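Local coordinates for protein PHOX (Pseudomonas fluorescens, PDB 4A9V) that acts as an alkaline phosphatase, a beta-propeller enzyme that hydrolyses phosphate monoesters, probably by means of an iron-calcium cofactor, at residues D320-G332 with K340-K352. Residues are numbered along the deposited sequence; the frame is centred on the assembly and turned at random. Where two conformers were deposited one is given.
Sequences DHGTLYVARFDAG and KGQGQWIELTHGK. With EDO (1,2-ethanediol), chain H.
The ring of W345 lies obliquely beside A327, its CZ3 3.5 Å from A327 CB. The side chains of W345 and Y325 cross at about a right angle, meeting through their CB atoms; CD2 of the tyrosine comes within 3.6 Å of E347 N, and the CG2 methyl of T323 sits over one face of the tyrosine ring near its rim. On the reverse of the sheet, I346 lays CD1 over one face of the R328 guanidinium, 3.6 Å from NH2. With R328 CG anti to the backbone N (chi1 -170°) and the chain bent at chi3, this group lies beside the Q344 amide, the two planes 58° apart; NE and NH2 are bonded to the carbonyls of G379 and V378. Between these two layers of side chains runs an antiparallel ladder in which V326 pairs with I346 and R328 with Q344 through reciprocal N-H...O bonds, and L348 N extends it to L324 O at 2.8 Å. At the far end D330 N bonds to Q342 O, and D330 OD2 accepts the N-H of Q342 at 3.1 Å from above the carboxylate plane. D330 OD1 closes an Asx turn on G332 N at 2.9 Å and also accepts from W446 NE1 on strand 443-451. An alanine in place of D330 would probably deprive all three N-H groups of this acceptor and let the turn relax. The whole is a twisted beta hairpin, set between strands 296-303 and 443-451 of an antiparallel sheet in this beta-propeller protein.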
ATOM      1  N   ASP A 320      -0.980  19.258  -7.475  1.00  7.59           N
ATOM      2  CA  ASP A 320      -0.332  20.313  -6.699  1.00  7.73           C
ATOM      3  C   ASP A 320      -1.305  21.326  -6.101  1.00  7.73           C
ATOM      4  O   ASP A 320      -0.887  22.173  -5.308  1.00  8.85           O
ATOM      5  CB  ASP A 320       0.703  21.063  -7.541  1.00  8.66           C
ATOM      6  CG  ASP A 320       1.979  20.269  -7.759  1.00  9.47           C
ATOM      7  OD1 ASP A 320       2.236  19.277  -7.041  1.00 10.19           O
ATOM      8  OD2 ASP A 320       2.772  20.709  -8.616  1.00 11.47           O
ATOM      9  N   HIS A 321      -2.571  21.271  -6.501  1.00  8.00           N
ATOM     10  CA  HIS A 321      -3.541  22.289  -6.103  1.00  8.57           C
ATOM     11  C   HIS A 321      -4.827  21.607  -5.772  1.00  7.72           C
ATOM     12  O   HIS A 321      -5.303  20.768  -6.534  1.00  8.16           O
ATOM     13  CB  HIS A 321      -3.768  23.290  -7.237  1.00  9.32           C
ATOM     14  CG  HIS A 321      -2.503  23.900  -7.772  1.00 10.80           C
ATOM     15  ND1 HIS A 321      -1.829  24.859  -7.111  1.00 12.13           N
ATOM     16  CD2 HIS A 321      -1.736  23.571  -8.883  1.00 11.77           C
ATOM     17  CE1 HIS A 321      -0.708  25.162  -7.790  1.00 13.75           C
ATOM     18  NE2 HIS A 321      -0.643  24.361  -8.865  1.00 14.48           N
ATOM     19  N   GLY A 322      -5.415  21.984  -4.644  1.00  8.99           N
ATOM     20  CA  GLY A 322      -6.665  21.396  -4.193  1.00  9.21           C
ATOM     21  C   GLY A 322      -6.770  21.446  -2.690  1.00  9.46           C
ATOM     22  O   GLY A 322      -6.274  22.377  -2.061  1.00 11.73           O
ATOM     23  N   THR A 323      -7.595  20.559  -2.153  1.00  8.75           N
ATOM     24  CA  THR A 323      -7.926  20.569  -0.740  1.00  8.42           C
ATOM     25  C   THR A 323      -7.778  19.164  -0.170  1.00  7.64           C
ATOM     26  O   THR A 323      -8.306  18.205  -0.732  1.00  8.30           O
ATOM     27  CB  THR A 323      -9.367  21.048  -0.506  1.00  9.92           C
ATOM     28  OG1 THR A 323      -9.594  22.262  -1.234  1.00 11.95           O
ATOM     29  CG2 THR A 323      -9.614  21.290   0.968  1.00 10.43           C
ATOM     30  N   LEU A 324      -7.081  19.076   0.961  1.00  7.55           N
ATOM     31  CA  LEU A 324      -6.952  17.835   1.731  1.00  7.74           C
ATOM     32  C   LEU A 324      -7.936  17.842   2.892  1.00  8.07           C
ATOM     33  O   LEU A 324      -8.052  18.835   3.609  1.00  9.33           O
ATOM     34  CB  LEU A 324      -5.516  17.698   2.247  1.00  8.14           C
ATOM     35  CG  LEU A 324      -5.182  16.401   2.986  1.00  7.97           C
ATOM     36  CD1 LEU A 324      -5.251  15.197   2.058  1.00  8.08           C
ATOM     37  CD2 LEU A 324      -3.812  16.515   3.628  1.00  9.27           C
ATOM     38  N   TYR A 325      -8.681  16.744   3.011  1.00  7.62           N
ATOM     39  CA  TYR A 325      -9.666  16.532   4.065  1.00  7.42           C
ATOM     40  C   TYR A 325      -9.279  15.313   4.889  1.00  7.36           C
ATOM     41  O   TYR A 325      -8.569  14.429   4.418  1.00  7.42           O
ATOM     42  CB  TYR A 325     -11.043  16.271   3.453  1.00  7.49           C
ATOM     43  CG  TYR A 325     -11.573  17.389   2.588  1.00  8.76           C
ATOM     44  CD1 TYR A 325     -11.277  17.452   1.229  1.00  8.43           C
ATOM     45  CD2 TYR A 325     -12.463  18.319   3.102  1.00  9.42           C
ATOM     46  CE1 TYR A 325     -11.811  18.443   0.425  1.00 10.01           C
ATOM     47  CE2 TYR A 325     -12.989  19.321   2.313  1.00 10.42           C
ATOM     48  CZ  TYR A 325     -12.646  19.389   0.980  1.00 10.65           C
ATOM     49  OH  TYR A 325     -13.149  20.398   0.190  1.00 13.51           O
ATOM     50  N   VAL A 326      -9.875  15.214   6.072  1.00  7.68           N
ATOM     51  CA  VAL A 326      -9.733  14.043   6.924  1.00  7.31           C
ATOM     52  C   VAL A 326     -11.116  13.642   7.448  1.00  6.99           C
ATOM     53  O   VAL A 326     -12.006  14.484   7.565  1.00  7.39           O
ATOM     54  CB  VAL A 326      -8.738  14.317   8.071  1.00  7.27           C
ATOM     55  CG1 VAL A 326      -9.305  15.313   9.075  1.00  7.77           C
ATOM     56  CG2 VAL A 326      -8.321  13.016   8.744  1.00  7.38           C
ATOM     57  N   ALA A 327     -11.313  12.350   7.699  1.00  6.86           N
ATOM     58  CA  ALA A 327     -12.629  11.818   8.033  1.00  6.84           C
ATOM     59  C   ALA A 327     -12.938  11.860   9.524  1.00  7.27           C
ATOM     60  O   ALA A 327     -12.095  11.516  10.363  1.00  7.12           O
ATOM     61  CB  ALA A 327     -12.766  10.391   7.525  1.00  6.72           C
ATOM     62  N   ARG A 328     -14.214  12.113   9.815  1.00  7.19           N
ATOM     63  CA  ARG A 328     -14.814  11.800  11.105  1.00  7.85           C
ATOM     64  C   ARG A 328     -16.002  10.873  10.860  1.00  8.30           C
ATOM     65  O   ARG A 328     -16.713  11.020   9.871  1.00 10.96           O
ATOM     66  CB  ARG A 328     -15.268  13.082  11.819  1.00  8.95           C
ATOM     67  CG  ARG A 328     -15.691  12.860  13.264  1.00  9.61           C
ATOM     68  CD  ARG A 328     -16.294  14.104  13.896  1.00 11.30           C
ATOM     69  NE  ARG A 328     -15.324  15.181  14.027  1.00 10.30           N
ATOM     70  CZ  ARG A 328     -15.647  16.427  14.351  1.00 11.94           C
ATOM     71  NH1 ARG A 328     -16.920  16.757  14.498  1.00 13.95           N
ATOM     72  NH2 ARG A 328     -14.712  17.359  14.452  1.00 13.38           N
ATOM     73  N   PHE A 329     -16.139   9.848  11.692  1.00  7.81           N
ATOM     74  CA  PHE A 329     -17.235   8.889  11.593  1.00  8.05           C
ATOM     75  C   PHE A 329     -18.050   8.977  12.868  1.00  8.23           C
ATOM     76  O   PHE A 329     -17.473   8.985  13.965  1.00 10.07           O
ATOM     77  CB  PHE A 329     -16.692   7.465  11.470  1.00  8.18           C
ATOM     78  CG  PHE A 329     -15.858   7.229  10.240  1.00  8.28           C
ATOM     79  CD1 PHE A 329     -14.497   7.496  10.255  1.00  7.62           C
ATOM     80  CD2 PHE A 329     -16.419   6.735   9.072  1.00  8.42           C
ATOM     81  CE1 PHE A 329     -13.722   7.328   9.123  1.00  7.95           C
ATOM     82  CE2 PHE A 329     -15.640   6.561   7.938  1.00  9.33           C
ATOM     83  CZ  PHE A 329     -14.302   6.907   7.950  1.00  8.60           C
ATOM     84  N   ASP A 330     -19.373   8.995  12.745  1.00  8.24           N
ATOM     85  CA  ASP A 330     -20.227   8.980  13.919  1.00  8.69           C
ATOM     86  C   ASP A 330     -20.317   7.592  14.542  1.00 10.18           C
ATOM     87  O   ASP A 330     -19.625   6.664  14.134  1.00 10.42           O
ATOM     88  CB  ASP A 330     -21.610   9.585  13.610  1.00  9.00           C
ATOM     89  CG  ASP A 330     -22.535   8.656  12.820  1.00  9.80           C
ATOM     90  OD1 ASP A 330     -22.256   7.449  12.659  1.00 10.10           O
ATOM     91  OD2 ASP A 330     -23.607   9.153  12.416  1.00 11.42           O
ATOM     92  N   ALA A 331     -21.042   7.506  15.648  1.00  9.29           N
ATOM     93  CA  ALA A 331     -21.095   6.290  16.449  1.00 10.43           C
ATOM     94  C   ALA A 331     -21.870   5.173  15.765  1.00 10.47           C
ATOM     95  O   ALA A 331     -21.846   4.035  16.222  1.00 11.67           O
ATOM     96  CB  ALA A 331     -21.704   6.591  17.809  1.00 14.03           C
ATOM     97  N   GLY A 332     -22.654   5.522  14.752  1.00  9.77           N
ATOM     98  CA  GLY A 332     -23.489   4.557  14.068  1.00 10.53           C
ATOM     99  C   GLY A 332     -24.646   4.058  14.906  1.00  9.99           C
ATOM    100  O   GLY A 332     -24.919   4.567  15.995  1.00 12.81           O
ATOM    101  N   LYS A 340     -24.073   0.604  10.868  0.50  9.23           N
ATOM    102  CA  LYS A 340     -24.248   1.641   9.828  0.50  8.69           C
ATOM    103  C   LYS A 340     -24.235   3.038  10.503  0.50  9.28           C
ATOM    104  O   LYS A 340     -24.886   3.213  11.538  0.50  9.49           O
ATOM    105  CB  LYS A 340     -25.608   1.455   9.111  0.50  9.68           C
ATOM    106  CG  LYS A 340     -25.817   0.130   8.375  0.50 10.44           C
ATOM    107  CD  LYS A 340     -27.265  -0.046   7.902  0.50 15.39           C
ATOM    108  CE  LYS A 340     -27.500  -1.376   7.189  0.50 20.73           C
ATOM    109  NZ  LYS A 340     -27.846  -2.501   8.108  0.50 15.20           N
ATOM    110  N   GLY A 341     -23.705   4.064   9.825  1.00  8.01           N
ATOM    111  CA  GLY A 341     -23.830   5.431  10.306  1.00  8.75           C
ATOM    112  C   GLY A 341     -23.526   6.458   9.235  1.00  7.59           C
ATOM    113  O   GLY A 341     -23.632   6.178   8.038  1.00  8.24           O
ATOM    114  N   GLN A 342     -23.216   7.668   9.696  1.00  7.87           N
ATOM    115  CA  GLN A 342     -22.842   8.786   8.833  1.00  7.57           C
ATOM    116  C   GLN A 342     -21.448   9.265   9.210  1.00  7.93           C
ATOM    117  O   GLN A 342     -20.979   9.050  10.330  1.00  8.12           O
ATOM    118  CB  GLN A 342     -23.824   9.952   9.000  1.00  8.72           C
ATOM    119  CG  GLN A 342     -25.217   9.670   8.463  1.00 11.54           C
ATOM    120  CD  GLN A 342     -25.332   9.884   6.962  1.00 11.92           C
ATOM    121  OE1 GLN A 342     -25.897   9.051   6.246  1.00 15.65           O
ATOM    122  NE2 GLN A 342     -24.923  11.055   6.502  1.00 11.22           N
ATOM    123  N   GLY A 343     -20.798   9.950   8.276  1.00  7.36           N
ATOM    124  CA  GLY A 343     -19.528  10.592   8.548  1.00  7.34           C
ATOM    125  C   GLY A 343     -19.349  11.823   7.688  1.00  7.01           C
ATOM    126  O   GLY A 343     -20.242  12.205   6.923  1.00  8.16           O
ATOM    127  N   GLN A 344     -18.196  12.457   7.842  1.00  7.62           N
ATOM    128  CA  GLN A 344     -17.921  13.706   7.164  1.00  7.78           C
ATOM    129  C   GLN A 344     -16.442  13.870   6.879  1.00  7.20           C
ATOM    130  O   GLN A 344     -15.587  13.260   7.527  1.00  8.33           O
ATOM    131  CB  GLN A 344     -18.406  14.891   7.996  1.00  8.72           C
ATOM    132  CG  GLN A 344     -17.689  15.033   9.318  1.00 10.03           C
ATOM    133  CD  GLN A 344     -18.270  16.119  10.187  1.00 12.90           C
ATOM    134  OE1 GLN A 344     -18.146  17.304   9.880  1.00 15.52           O
ATOM    135  NE2 GLN A 344     -18.851  15.727  11.313  1.00 13.65           N
ATOM    136  N   TRP A 345     -16.169  14.733   5.907  1.00  7.64           N
ATOM    137  CA  TRP A 345     -14.825  15.181   5.563  1.00  6.95           C
ATOM    138  C   TRP A 345     -14.600  16.570   6.098  1.00  7.05           C
ATOM    139  O   TRP A 345     -15.435  17.465   5.886  1.00  9.09           O
ATOM    140  CB  TRP A 345     -14.678  15.194   4.041  1.00  8.06           C
ATOM    141  CG  TRP A 345     -14.758  13.825   3.431  1.00  8.29           C
ATOM    142  CD1 TRP A 345     -15.790  13.292   2.674  1.00  7.99           C
ATOM    143  CD2 TRP A 345     -13.829  12.726   3.655  1.00  7.32           C
ATOM    144  NE1 TRP A 345     -15.550  11.976   2.383  1.00  7.90           N
ATOM    145  CE2 TRP A 345     -14.378  11.580   2.948  1.00  7.12           C
ATOM    146  CE3 TRP A 345     -12.588  12.611   4.261  1.00  7.51           C
ATOM    147  CZ2 TRP A 345     -13.734  10.353   2.937  1.00  8.11           C
ATOM    148  CZ3 TRP A 345     -11.950  11.374   4.240  1.00  8.25           C
ATOM    149  CH2 TRP A 345     -12.504  10.277   3.577  1.00  8.79           C
ATOM    150  N   ILE A 346     -13.453  16.779   6.737  1.00  7.34           N
ATOM    151  CA  ILE A 346     -13.126  18.041   7.380  1.00  8.18           C
ATOM    152  C   ILE A 346     -11.823  18.569   6.785  1.00  8.60           C
ATOM    153  O   ILE A 346     -10.832  17.857   6.704  1.00  8.04           O
ATOM    154  CB  ILE A 346     -12.959  17.862   8.903  1.00  9.12           C
ATOM    155  CG1 ILE A 346     -14.223  17.254   9.513  1.00 10.86           C
ATOM    156  CG2 ILE A 346     -12.621  19.192   9.558  1.00 10.91           C
ATOM    157  CD1 ILE A 346     -14.076  16.847  10.959  1.00 13.64           C
ATOM    158  N   GLU A 347     -11.851  19.820   6.341  1.00  9.28           N
ATOM    159  CA  GLU A 347     -10.758  20.429   5.596  1.00  9.48           C
ATOM    160  C   GLU A 347      -9.519  20.681   6.463  1.00  9.55           C
ATOM    161  O   GLU A 347      -9.618  21.235   7.561  1.00 11.73           O
ATOM    162  CB  GLU A 347     -11.288  21.753   5.057  1.00 17.80           C
ATOM    163  CG  GLU A 347     -10.410  22.505   4.095  1.00 21.24           C
ATOM    164  CD  GLU A 347     -11.086  23.775   3.617  1.00 19.82           C
ATOM    165  OE1 GLU A 347     -12.340  23.822   3.614  1.00 26.12           O
ATOM    166  OE2 GLU A 347     -10.394  24.562   2.969  1.00 21.25           O
ATOM    167  N   LEU A 348      -8.345  20.369   5.918  1.00  8.55           N
ATOM    168  CA  LEU A 348      -7.076  20.705   6.535  1.00  8.44           C
ATOM    169  C   LEU A 348      -6.464  21.880   5.784  1.00  8.65           C
ATOM    170  O   LEU A 348      -5.695  21.717   4.829  1.00  9.40           O
ATOM    171  CB  LEU A 348      -6.144  19.495   6.509  1.00  9.38           C
ATOM    172  CG  LEU A 348      -6.704  18.248   7.197  1.00  8.53           C
ATOM    173  CD1 LEU A 348      -5.685  17.123   7.144  1.00 10.92           C
ATOM    174  CD2 LEU A 348      -7.120  18.535   8.631  1.00  9.64           C
ATOM    175  N   THR A 349      -6.855  23.072   6.218  1.00  9.61           N
ATOM    176  CA  THR A 349      -6.525  24.315   5.536  1.00 11.10           C
ATOM    177  C   THR A 349      -6.104  25.341   6.573  1.00 11.63           C
ATOM    178  O   THR A 349      -6.848  25.625   7.506  1.00 12.89           O
ATOM    179  CB  THR A 349      -7.744  24.843   4.762  1.00 11.97           C
ATOM    180  OG1 THR A 349      -8.053  23.930   3.702  1.00 14.09           O
ATOM    181  CG2 THR A 349      -7.475  26.233   4.181  1.00 16.06           C
ATOM    182  N   HIS A 350      -4.912  25.895   6.413  1.00 11.82           N
ATOM    183  CA  HIS A 350      -4.442  26.924   7.316  1.00 13.01           C
ATOM    184  C   HIS A 350      -5.428  28.058   7.367  1.00 15.13           C
ATOM    185  O   HIS A 350      -5.855  28.564   6.328  1.00 15.60           O
ATOM    186  CB  HIS A 350      -3.086  27.431   6.864  1.00 13.44           C
ATOM    187  CG  HIS A 350      -2.425  28.333   7.862  1.00 14.62           C
ATOM    188  ND1 HIS A 350      -2.651  29.659   7.886  1.00 20.14           N
ATOM    189  CD2 HIS A 350      -1.687  28.040   9.003  1.00 16.76           C
ATOM    190  CE1 HIS A 350      -1.976  30.203   8.914  1.00 21.66           C
ATOM    191  NE2 HIS A 350      -1.363  29.212   9.582  1.00 19.88           N
ATOM    192  N   GLY A 351      -5.823  28.439   8.579  1.00 16.86           N
ATOM    193  CA  GLY A 351      -6.799  29.510   8.776  1.00 18.84           C
ATOM    194  C   GLY A 351      -8.229  29.032   8.986  1.00 19.41           C
ATOM    195  O   GLY A 351      -9.141  29.848   9.110  1.00 23.95           O
ATOM    196  N   LYS A 352      -8.451  27.728   8.862  1.00 17.53           N
ATOM    197  CA  LYS A 352      -9.782  27.149   9.046  1.00 18.36           C
ATOM    198  C   LYS A 352      -9.768  26.075  10.137  1.00 16.32           C
ATOM    199  O   LYS A 352      -8.755  25.423  10.360  1.00 15.61           O
ATOM    200  CB  LYS A 352     -10.278  26.537   7.733  1.00 21.57           C
ATOM    201  CG  LYS A 352     -10.572  27.544   6.633  1.00 34.61           C
ATOM    202  CD  LYS A 352     -11.314  26.879   5.485  1.00 51.66           C
ATOM    203  CE  LYS A 352     -11.722  27.875   4.412  1.00 90.25           C
ATOM    204  NZ  LYS A 352     -12.311  27.184   3.232  1.00133.28           N
TER
HETATM  205  C1  EDO H 901      -3.135  23.060  -2.243  1.00 13.33           C
HETATM  206  O1  EDO H 901      -3.870  23.958  -3.099  1.00 12.33           O
HETATM  207  C2  EDO H 901      -3.284  23.504  -0.791  1.00 13.49           C
HETATM  208  O2  EDO H 901      -2.593  22.614   0.100  1.00 13.54           O
HETATM  209  O   HOH W   1      -5.602  21.265   2.032  1.00  9.44           O